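Long-range contacts in beta-lactamase (Francisella tularensis subsp. tularensis, PDB 3P09), which probably hydrolyses the amide bond of beta-lactam antibiotics to give substituted beta-amino acids, as a class A beta-lactamase of the serine hydrolase type: residues D26-L31 against A278-N283; G40-N45 against Y54-H59; Y236-D241 against L258-N263. All coordinates share one frame; numbering follows the deposited sequence.

Interaction 1 of 3, residues D26-L31 against A278-N283; sequences DSFKNL and AKLIAN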
loop_
_atom_site.group_PDB
_atom_site.type_symbol
_atom_site.label_atom_id
_atom_site.label_comp_id
_atom_site.label_asym_id
_atom_site.label_seq_id
_atom_site.Cartn_x
_atom_site.Cartn_y
_atom_site.Cartn_z
ATOM N N ASP A 26 16.164 -19.463 1.741
ATOM C CA ASP A 26 17.603 -19.214 1.741
ATOM C C ASP A 26 17.928 -17.944 0.968
ATOM O O ASP A 26 18.823 -17.185 1.346
ATOM C CB ASP A 26 18.348 -20.382 1.099
ATOM C CG ASP A 26 18.224 -21.666 1.892
ATOM O OD1 ASP A 26 18.298 -21.610 3.141
ATOM O OD2 ASP A 26 18.056 -22.731 1.259
ATOM N N SER A 27 17.209 -17.730 -0.129
ATOM C CA SER A 27 17.451 -16.569 -0.974
ATOM C C SER A 27 17.018 -15.261 -0.308
ATOM O O SER A 27 17.694 -14.241 -0.426
ATOM C CB SER A 27 16.778 -16.747 -2.335
ATOM O OG SER A 27 17.524 -17.651 -3.129
ATOM N N PHE A 28 15.898 -15.287 0.400
ATOM C CA PHE A 28 15.464 -14.094 1.117
ATOM C C PHE A 28 16.430 -13.782 2.259
ATOM O O PHE A 28 16.766 -12.627 2.498
ATOM C CB PHE A 28 14.032 -14.269 1.624
ATOM C CG PHE A 28 13.023 -14.410 0.514
ATOM C CD1 PHE A 28 13.112 -13.620 -0.622
ATOM C CD2 PHE A 28 12.004 -15.346 0.591
ATOM C CE1 PHE A 28 12.195 -13.752 -1.653
ATOM C CE2 PHE A 28 11.076 -15.485 -0.441
ATOM C CZ PHE A 28 11.171 -14.686 -1.562
ATOM N N LYS A 29 16.883 -14.820 2.959
ATOM C CA LYS A 29 17.888 -14.657 4.007
ATOM C C LYS A 29 19.192 -14.050 3.480
ATOM O O LYS A 29 19.837 -13.254 4.162
ATOM C CB LYS A 29 18.184 -16.001 4.689
ATOM C CG LYS A 29 19.220 -15.917 5.803
ATOM C CD LYS A 29 18.722 -15.084 6.975
ATOM C CE LYS A 29 19.769 -15.037 8.080
ATOM N NZ LYS A 29 19.255 -14.431 9.339
ATOM N N ASN A 30 19.587 -14.430 2.270
ATOM C CA ASN A 30 20.769 -13.835 1.661
ATOM C C ASN A 30 20.595 -12.333 1.443
ATOM O O ASN A 30 21.539 -11.562 1.620
ATOM C CB ASN A 30 21.140 -14.545 0.355
ATOM C CG ASN A 30 21.694 -15.945 0.587
ATOM O OD1 ASN A 30 22.157 -16.272 1.685
ATOM N ND2 ASN A 30 21.654 -16.778 -0.453
ATOM N N LEU A 31 19.386 -11.916 1.070
ATOM C CA LEU A 31 19.125 -10.490 0.892
ATOM C C LEU A 31 19.295 -9.735 2.206
ATOM O O LEU A 31 19.835 -8.625 2.224
ATOM C CB LEU A 31 17.723 -10.249 0.319
ATOM C CG LEU A 31 17.426 -10.826 -1.071
ATOM C CD1 LEU A 31 15.976 -10.528 -1.459
ATOM C CD2 LEU A 31 18.384 -10.260 -2.109
ATOM N N ALA A 278 11.607 -9.256 -5.553
ATOM C CA ALA A 278 10.553 -9.400 -6.564
ATOM C C ALA A 278 11.000 -10.276 -7.726
ATOM O O ALA A 278 10.193 -10.974 -8.335
ATOM C CB ALA A 278 10.095 -8.027 -7.071
ATOM N N LYS A 279 12.286 -10.227 -8.047
ATOM C CA LYS A 279 12.810 -11.012 -9.163
ATOM C C LYS A 279 12.834 -12.495 -8.794
ATOM O O LYS A 279 12.522 -13.365 -9.619
ATOM C CB LYS A 279 14.209 -10.531 -9.547
ATOM C CG LYS A 279 14.835 -11.292 -10.712
ATOM C CD LYS A 279 13.876 -11.344 -11.897
ATOM C CE LYS A 279 14.626 -11.431 -13.216
ATOM N NZ LYS A 279 15.349 -10.157 -13.498
ATOM N N LEU A 280 13.211 -12.776 -7.550
ATOM C CA LEU A 280 13.200 -14.140 -7.049
ATOM C C LEU A 280 11.792 -14.677 -7.169
ATOM O O LEU A 280 11.570 -15.808 -7.587
ATOM C CB LEU A 280 13.644 -14.178 -5.589
ATOM C CG LEU A 280 15.134 -13.920 -5.365
ATOM C CD1 LEU A 280 15.446 -13.702 -3.893
ATOM C CD2 LEU A 280 15.949 -15.083 -5.924
ATOM N N ILE A 281 10.832 -13.848 -6.805
ATOM C CA ILE A 281 9.450 -14.285 -6.785
ATOM C C ILE A 281 8.935 -14.509 -8.202
ATOM O O ILE A 281 8.278 -15.516 -8.490
ATOM C CB ILE A 281 8.588 -13.287 -6.019
ATOM C CG1 ILE A 281 8.971 -13.356 -4.530
ATOM C CG2 ILE A 281 7.121 -13.610 -6.207
ATOM C CD1 ILE A 281 8.608 -12.136 -3.727
ATOM N N ALA A 282 9.253 -13.573 -9.090
ATOM C CA ALA A 282 8.838 -13.682 -10.483
ATOM C C ALA A 282 9.378 -14.972 -11.094
ATOM O O ALA A 282 8.673 -15.657 -11.832
ATOM C CB ALA A 282 9.308 -12.460 -11.291
ATOM N N ASN A 283 10.633 -15.291 -10.793
ATOM C CA ASN A 283 11.248 -16.511 -11.304
ATOM C C ASN A 283 10.527 -17.757 -10.798
ATOM O O ASN A 283 10.316 -18.716 -11.546
ATOM C CB ASN A 283 12.721 -16.582 -10.911
ATOM C CG ASN A 283 13.578 -15.588 -11.673
ATOM O OD1 ASN A 283 13.155 -15.031 -12.688
ATOM N ND2 ASN A 283 14.795 -15.373 -11.191
#
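The N-terminal helix 24-35 and the C-terminal helix 271-289 lie side by side on one face of the five-stranded sheet of the class A beta-lactamase fold, and residues 26-31 and 278-283 are where they meet. They run roughly antiparallel (167°), with the short axes 10.9 Å apart at closest approach. That is a wide spacing, and side chains alone bridge it.

Leu280 carries most of the contact. Its CG is anti to its own carbonyl carbon and chi2 is near 180° (169°), so CD1 is extended toward the other helix, with CD2 branching off beside Ser27. CD1 enters a hollow formed by Ser27, Phe28 and Leu31, residues one turn apart or adjacent on helix 24-35. It lies 3.7 Å from Ser27 CB and, on the inner side, 3.9 Å from Phe28 CE1. From the next turn Leu31 comes tip to tip, its CD1 4.0 Å from Leu280 CD1. The other branch, CD2, passes by Ser27, whose OG makes a weak hydrogen bond to Gln23 O of the chain just before it.

Deeper down, the Phe28 ring is inserted between helix and sheet. Ile281 meets it at the ring edge, its CG1 3.9 Å from Phe28 CZ, the two side chains crossing at about a right angle. Ile281 also rests on Leu255 and Ile257 of strand 253-260, while the Phe28 ring meets that of Tyr54 with planes at about 55°. The contact thus grades from the partly exposed Ser27 and Leu280 to the buried Phe28, Leu31 and Ile281.

Such apolar pairing of the first and last helices, which brings both chain termini onto the same face of the sheet, is characteristic of the alpha/beta domain of class A beta-lactamases.

Interaction 2 of 3, residues G40-N45 against Y54-H59; sequences GIYTLN and YNESYH. With SO4 (sulfate ion), chain D.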
loop_
_atom_site.group_PDB
_atom_site.type_symbol
_atom_site.label_atom_id
_atom_site.label_comp_id
_atom_site.label_asym_id
_atom_site.label_seq_id
_atom_site.Cartn_x
_atom_site.Cartn_y
_atom_site.Cartn_z
ATOM N N GLY A 40 10.061 -8.825 4.427
ATOM C CA GLY A 40 8.846 -9.580 4.678
ATOM C C GLY A 40 8.104 -9.741 3.370
ATOM O O GLY A 40 7.965 -8.781 2.612
ATOM N N ILE A 41 7.633 -10.955 3.110
ATOM C CA ILE A 41 7.075 -11.327 1.818
ATOM C C ILE A 41 5.794 -12.140 2.019
ATOM O O ILE A 41 5.753 -13.055 2.846
ATOM C CB ILE A 41 8.056 -12.256 1.036
ATOM C CG1 ILE A 41 9.439 -11.614 0.850
ATOM C CG2 ILE A 41 7.449 -12.696 -0.292
ATOM C CD1 ILE A 41 9.424 -10.271 0.217
ATOM N N TYR A 42 4.746 -11.819 1.275
ATOM C CA TYR A 42 3.590 -12.697 1.248
ATOM C C TYR A 42 2.945 -12.660 -0.119
ATOM O O TYR A 42 2.809 -11.589 -0.716
ATOM C CB TYR A 42 2.573 -12.304 2.319
ATOM C CG TYR A 42 1.574 -13.412 2.631
ATOM C CD1 TYR A 42 0.273 -13.353 2.163
ATOM C CD2 TYR A 42 1.946 -14.516 3.396
ATOM C CE1 TYR A 42 -0.632 -14.351 2.448
ATOM C CE2 TYR A 42 1.044 -15.521 3.683
ATOM C CZ TYR A 42 -0.242 -15.432 3.201
ATOM O OH TYR A 42 -1.154 -16.420 3.472
ATOM N N THR A 43 2.557 -13.825 -0.627
ATOM C CA THR A 43 1.791 -13.868 -1.874
ATOM C C THR A 43 0.456 -14.538 -1.621
ATOM O O THR A 43 0.343 -15.409 -0.755
ATOM C CB THR A 43 2.484 -14.685 -2.944
ATOM O OG1 THR A 43 2.525 -16.055 -2.520
ATOM C CG2 THR A 43 3.880 -14.182 -3.171
ATOM N N LEU A 44 -0.558 -14.149 -2.383
ATOM C CA LEU A 44 -1.877 -14.719 -2.193
ATOM C C LEU A 44 -2.444 -15.093 -3.545
ATOM O O LEU A 44 -2.554 -14.242 -4.425
ATOM C CB LEU A 44 -2.795 -13.712 -1.516
ATOM C CG LEU A 44 -3.444 -14.111 -0.202
ATOM C CD1 LEU A 44 -4.628 -13.210 0.031
ATOM C CD2 LEU A 44 -3.877 -15.553 -0.242
ATOM N N ASN A 45 -2.797 -16.366 -3.697
ATOM C CA ASN A 45 -3.411 -16.881 -4.916
ATOM C C ASN A 45 -4.929 -16.981 -4.809
ATOM O O ASN A 45 -5.505 -16.877 -3.726
ATOM C CB ASN A 45 -2.829 -18.251 -5.273
ATOM C CG ASN A 45 -1.754 -18.169 -6.338
ATOM O OD1 ASN A 45 -0.561 -18.080 -6.037
ATOM N ND2 ASN A 45 -2.174 -18.196 -7.598
ATOM N N TYR A 54 7.672 -15.174 3.770
ATOM C CA TYR A 54 8.908 -15.093 4.535
ATOM C C TYR A 54 8.784 -13.944 5.514
ATOM O O TYR A 54 8.458 -12.827 5.107
ATOM C CB TYR A 54 10.075 -14.860 3.586
ATOM C CG TYR A 54 11.435 -14.848 4.248
ATOM C CD1 TYR A 54 12.025 -13.653 4.646
ATOM C CD2 TYR A 54 12.132 -16.027 4.464
ATOM C CE1 TYR A 54 13.268 -13.631 5.246
ATOM C CE2 TYR A 54 13.393 -16.014 5.062
ATOM C CZ TYR A 54 13.948 -14.810 5.449
ATOM O OH TYR A 54 15.189 -14.766 6.042
ATOM N N ASN A 55 9.020 -14.217 6.798
ATOM C CA ASN A 55 8.755 -13.237 7.845
ATOM C C ASN A 55 7.355 -12.660 7.715
ATOM O O ASN A 55 7.159 -11.468 7.934
ATOM C CB ASN A 55 9.765 -12.079 7.774
ATOM C CG ASN A 55 11.092 -12.415 8.420
ATOM O OD1 ASN A 55 11.151 -13.196 9.376
ATOM N ND2 ASN A 55 12.169 -11.818 7.909
ATOM N N GLU A 56 6.379 -13.487 7.346
ATOM C CA GLU A 56 5.079 -12.946 6.964
ATOM C C GLU A 56 4.277 -12.414 8.154
ATOM O O GLU A 56 3.264 -11.744 7.968
ATOM C CB GLU A 56 4.253 -13.979 6.188
ATOM C CG GLU A 56 3.700 -15.115 7.024
ATOM C CD GLU A 56 4.701 -16.234 7.250
ATOM O OE1 GLU A 56 5.886 -16.068 6.894
ATOM O OE2 GLU A 56 4.299 -17.293 7.777
ATOM N N SER A 57 4.736 -12.707 9.371
ATOM C CA SER A 57 4.068 -12.231 10.582
ATOM C C SER A 57 4.921 -11.250 11.371
ATOM O O SER A 57 4.604 -10.921 12.504
ATOM C CB SER A 57 3.697 -13.409 11.482
ATOM O OG SER A 57 2.586 -14.109 10.966
ATOM N N TYR A 58 6.024 -10.812 10.780
ATOM C CA TYR A 58 6.852 -9.766 11.370
ATOM C C TYR A 58 6.169 -8.417 11.107
ATOM O O TYR A 58 5.561 -8.228 10.051
ATOM C CB TYR A 58 8.224 -9.772 10.711
ATOM C CG TYR A 58 9.282 -8.961 11.433
ATOM C CD1 TYR A 58 9.539 -7.638 11.079
ATOM C CD2 TYR A 58 10.042 -9.530 12.456
ATOM C CE1 TYR A 58 10.523 -6.907 11.727
ATOM C CE2 TYR A 58 11.019 -8.805 13.114
ATOM C CZ TYR A 58 11.253 -7.496 12.747
ATOM O OH TYR A 58 12.226 -6.772 13.393
ATOM N N HIS A 59 6.266 -7.490 12.057
ATOM C CA HIS A 59 5.629 -6.181 11.896
ATOM C C HIS A 59 6.614 -5.143 11.350
ATOM O O HIS A 59 7.729 -4.994 11.860
ATOM C CB HIS A 59 5.028 -5.692 13.224
ATOM C CG HIS A 59 3.797 -6.433 13.647
ATOM N ND1 HIS A 59 2.541 -5.867 13.612
ATOM C CD2 HIS A 59 3.631 -7.684 14.135
ATOM C CE1 HIS A 59 1.654 -6.741 14.050
ATOM N NE2 HIS A 59 2.289 -7.854 14.372
HETATM S S SO4 D . -0.148 -19.341 5.063
HETATM O O1 SO4 D . 0.376 -19.661 3.737
HETATM O O2 SO4 D . 0.723 -19.915 6.086
HETATM O O3 SO4 D . -0.205 -17.896 5.247
HETATM O O4 SO4 D . -1.490 -19.900 5.202
#
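Two backbone hydrogen bonds join Ile41 and Tyr54 as an antiparallel hydrogen-bonded pair. Ile41 N gives to Tyr54 O at 2.9 Å, in the carbonyl plane, and Tyr54 N returns a bond to Ile41 O at 3.0 Å, this time approaching from above the carbonyl plane. Both are fairly straight, at 157°. Tyr54 O also receives a CA-H...O contact from Gly40 CA at 3.3 Å.

On the face that carries Ile41 and Tyr54 the two CB atoms lie 4.2 Å apart, but the side chains then part. Tyr54 CG is anti to its backbone N (chi1 -176°), which sends the ring away from Ile41 and its hydroxyl to Glu32 OE1. Ile41 instead packs on Ile257 in the neighbouring strand.

Beyond this pair the chain leaves the strand through a type I turn from Asn55 to Tyr58, closed by Tyr58 N to Asn55 O. Asn55 ND2 bonds to Ile39 O and so ties the start of the turn back to strand 38-44. Glu56 lies beside the Tyr42 ring, crossing it obliquely, its CB 3.7 Å from Tyr42 CD2. Its CG takes the crowded position between backbone N and carbonyl carbon (chi1 73°), and a bend at chi2 leads the carboxylate away.

The far end of the Tyr42 ring carries a very short hydrogen bond, 2.5 Å from Tyr42 OH to sulfate O3, which lies at the ring edge and in its plane. Lys53 NZ holds the same sulfate, probably acquired from the crystallisation liquor.

A short strand paired with the first long strand, then turning off the sheet, makes this the edge of the antiparallel sheet in the class A beta-lactamase fold.

Interaction 3 of 3, residues Y236-D241 against L258-N263; sequences YAATND and LYTNPN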
loop_
_atom_site.group_PDB
_atom_site.type_symbol
_atom_site.label_atom_id
_atom_site.label_comp_id
_atom_site.label_asym_id
_atom_site.label_seq_id
_atom_site.Cartn_x
_atom_site.Cartn_y
_atom_site.Cartn_z
ATOM N N TYR A 236 14.286 4.176 9.430
ATOM C CA TYR A 236 14.450 2.725 9.559
ATOM C C TYR A 236 14.461 2.026 8.202
ATOM O O TYR A 236 13.963 0.900 8.066
ATOM C CB TYR A 236 13.378 2.124 10.475
ATOM C CG TYR A 236 13.471 2.623 11.895
ATOM C CD1 TYR A 236 14.539 2.260 12.716
ATOM C CD2 TYR A 236 12.496 3.465 12.418
ATOM C CE1 TYR A 236 14.630 2.724 14.022
ATOM C CE2 TYR A 236 12.579 3.932 13.721
ATOM C CZ TYR A 236 13.643 3.562 14.516
ATOM O OH TYR A 236 13.711 4.029 15.811
ATOM N N ALA A 237 15.034 2.705 7.212
ATOM C CA ALA A 237 15.121 2.196 5.843
ATOM C C ALA A 237 13.788 1.644 5.330
ATOM O O ALA A 237 13.771 0.848 4.395
ATOM C CB ALA A 237 16.211 1.124 5.750
ATOM N N ALA A 238 12.673 2.069 5.924
ATOM C CA ALA A 238 11.385 1.429 5.628
ATOM C C ALA A 238 10.970 1.681 4.192
ATOM O O ALA A 238 10.743 2.826 3.785
ATOM C CB ALA A 238 10.288 1.896 6.603
ATOM N N THR A 239 10.867 0.600 3.430
ATOM C CA THR A 239 10.594 0.692 1.998
ATOM C C THR A 239 9.624 -0.427 1.647
ATOM O O THR A 239 9.952 -1.599 1.831
ATOM C CB THR A 239 11.902 0.496 1.190
ATOM O OG1 THR A 239 12.973 1.243 1.794
ATOM C CG2 THR A 239 11.723 0.952 -0.257
ATOM N N ASN A 240 8.423 -0.077 1.176
ATOM C CA ASN A 240 7.381 -1.088 0.951
ATOM C C ASN A 240 6.805 -1.021 -0.449
ATOM O O ASN A 240 6.808 0.031 -1.089
ATOM C CB ASN A 240 6.195 -0.928 1.927
ATOM C CG ASN A 240 6.598 -0.962 3.391
ATOM O OD1 ASN A 240 7.592 -1.566 3.776
ATOM N ND2 ASN A 240 5.785 -0.328 4.223
ATOM N N ASP A 241 6.292 -2.150 -0.928
ATOM C CA ASP A 241 5.494 -2.141 -2.142
ATOM C C ASP A 241 4.485 -3.271 -2.022
ATOM O O ASP A 241 4.865 -4.395 -1.726
ATOM C CB ASP A 241 6.383 -2.306 -3.389
ATOM C CG ASP A 241 5.655 -1.940 -4.686
ATOM O OD1 ASP A 241 4.552 -1.347 -4.629
ATOM O OD2 ASP A 241 6.203 -2.230 -5.763
ATOM N N LEU A 258 7.791 -5.986 2.229
ATOM C CA LEU A 258 8.055 -4.907 3.175
ATOM C C LEU A 258 9.497 -5.043 3.635
ATOM O O LEU A 258 10.004 -6.158 3.804
ATOM C CB LEU A 258 7.110 -4.983 4.377
ATOM C CG LEU A 258 5.633 -5.272 4.031
ATOM C CD1 LEU A 258 4.796 -5.355 5.303
ATOM C CD2 LEU A 258 5.034 -4.242 3.095
ATOM N N TYR A 259 10.170 -3.918 3.821
ATOM C CA TYR A 259 11.570 -3.969 4.221
ATOM C C TYR A 259 11.806 -2.915 5.283
ATOM O O TYR A 259 11.322 -1.796 5.153
ATOM C CB TYR A 259 12.516 -3.750 3.023
ATOM C CG TYR A 259 13.947 -3.609 3.464
ATOM C CD1 TYR A 259 14.658 -4.712 3.910
ATOM C CD2 TYR A 259 14.586 -2.367 3.472
ATOM C CE1 TYR A 259 15.968 -4.587 4.359
ATOM C CE2 TYR A 259 15.904 -2.238 3.910
ATOM C CZ TYR A 259 16.586 -3.356 4.354
ATOM O OH TYR A 259 17.892 -3.257 4.801
ATOM N N THR A 260 12.531 -3.276 6.336
ATOM C CA THR A 260 12.910 -2.297 7.344
ATOM C C THR A 260 14.195 -2.724 8.037
ATOM O O THR A 260 14.520 -3.917 8.097
ATOM C CB THR A 260 11.773 -2.072 8.384
ATOM O OG1 THR A 260 12.043 -0.900 9.161
ATOM C CG2 THR A 260 11.627 -3.267 9.301
ATOM N N ASN A 261 14.943 -1.744 8.527
ATOM C CA ASN A 261 16.116 -2.013 9.359
ATOM C C ASN A 261 15.820 -1.417 10.720
ATOM O O ASN A 261 16.024 -0.227 10.938
ATOM C CB ASN A 261 17.376 -1.381 8.737
ATOM C CG ASN A 261 18.640 -1.635 9.554
ATOM O OD1 ASN A 261 18.586 -2.128 10.685
ATOM N ND2 ASN A 261 19.792 -1.269 8.981
ATOM N N PRO A 262 15.312 -2.243 11.641
ATOM C CA PRO A 262 14.890 -1.714 12.934
ATOM C C PRO A 262 16.081 -1.272 13.778
ATOM O O PRO A 262 15.868 -0.651 14.820
ATOM C CB PRO A 262 14.197 -2.908 13.581
ATOM C CG PRO A 262 14.892 -4.089 12.998
ATOM C CD PRO A 262 15.283 -3.716 11.603
ATOM N N ASN A 263 17.304 -1.556 13.330
ATOM C CA ASN A 263 18.498 -1.213 14.108
ATOM C C ASN A 263 19.149 0.109 13.734
ATOM O O ASN A 263 20.165 0.493 14.315
ATOM C CB ASN A 263 19.545 -2.323 14.020
ATOM C CG ASN A 263 19.015 -3.650 14.501
ATOM O OD1 ASN A 263 18.736 -3.824 15.687
ATOM N ND2 ASN A 263 18.857 -4.596 13.579
#
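The pairing is regular where strands 239-241 and 258-260 run antiparallel, at 178° and 4.9 Å apart, and packing stays tight back to Tyr236. Thr239 and Tyr259 form the hydrogen-bonded pair, with Thr239 N giving to Tyr259 O at 3.0 Å. The return bond, Tyr259 N to Thr239 O, is weak and bent (127°). The same N-H has a second, long and weak acceptor in Asn240 OD1.

On the face of Asn240 and Leu258, the amide crosses the leucine obliquely. With CG anti to its carbonyl carbon, Asn240 puts OD1 3.4 Å from Leu258 CA, while Leu258 CD2 packs against its CG. Its ND2 gives to Pro61 O, fixing which way the group is turned.

On the opposite face Tyr259 extends its ring alongside the loop before strand 239-246. Its CE2 touches Ala237 CB at 3.8 Å, and Ala237 O is held by Thr239 OG1 at 2.7 Å. The Tyr259 hydroxyl continues to Asp36 O.

Before Ala238 the regular pairing ends, and Tyr236 O takes one backbone and one side-chain donor: Asn261 N, nearly straight at 170° but above the carbonyl plane, and Thr260 OG1, at 2.9 Å on a lone pair. Both Tyr236 and Ala237 have left-handed helical backbone angles, a bend consistent with the carbonyl facing both donors. The Tyr236 ring presents its edge to Asn261 O, 3.4 Å from CD1.

The contact loosens towards solvent at the partly exposed Pro262 and exposed Asn263, where Asn261 OD1 accepts from Asn263 N in an Asx turn. Strand 225-232, which the loop into strand 239-246 follows, carries a probable K(T/S)G-type motif, and Asn240 lies near the probable SxxK residues without touching them, consistent with the neighbourhood of the class A beta-lactamase active site.

Along the chain, interactions 2 and 3 follow one another and both are nested inside the long loop closed by interaction 1. Interactions 2 and 3, centres 14 Å apart, belong to one five-stranded antiparallel sheet: strands 38-44 and 253-260 are neighbours, and Gly40 N lies 2.7 Å from Leu258 O, a probable hydrogen bond between them. Interaction 1, about 13 Å from interaction 2 between centres, covers one face of that sheet, with Ile281 packing on Ile41. It does not touch interaction 3, whose centre is about 16 Å away (nearest atoms about 6 Å). The terminal helices thus close over a sheet whose first and last strands adjoin, uniting the chain's two ends in one domain.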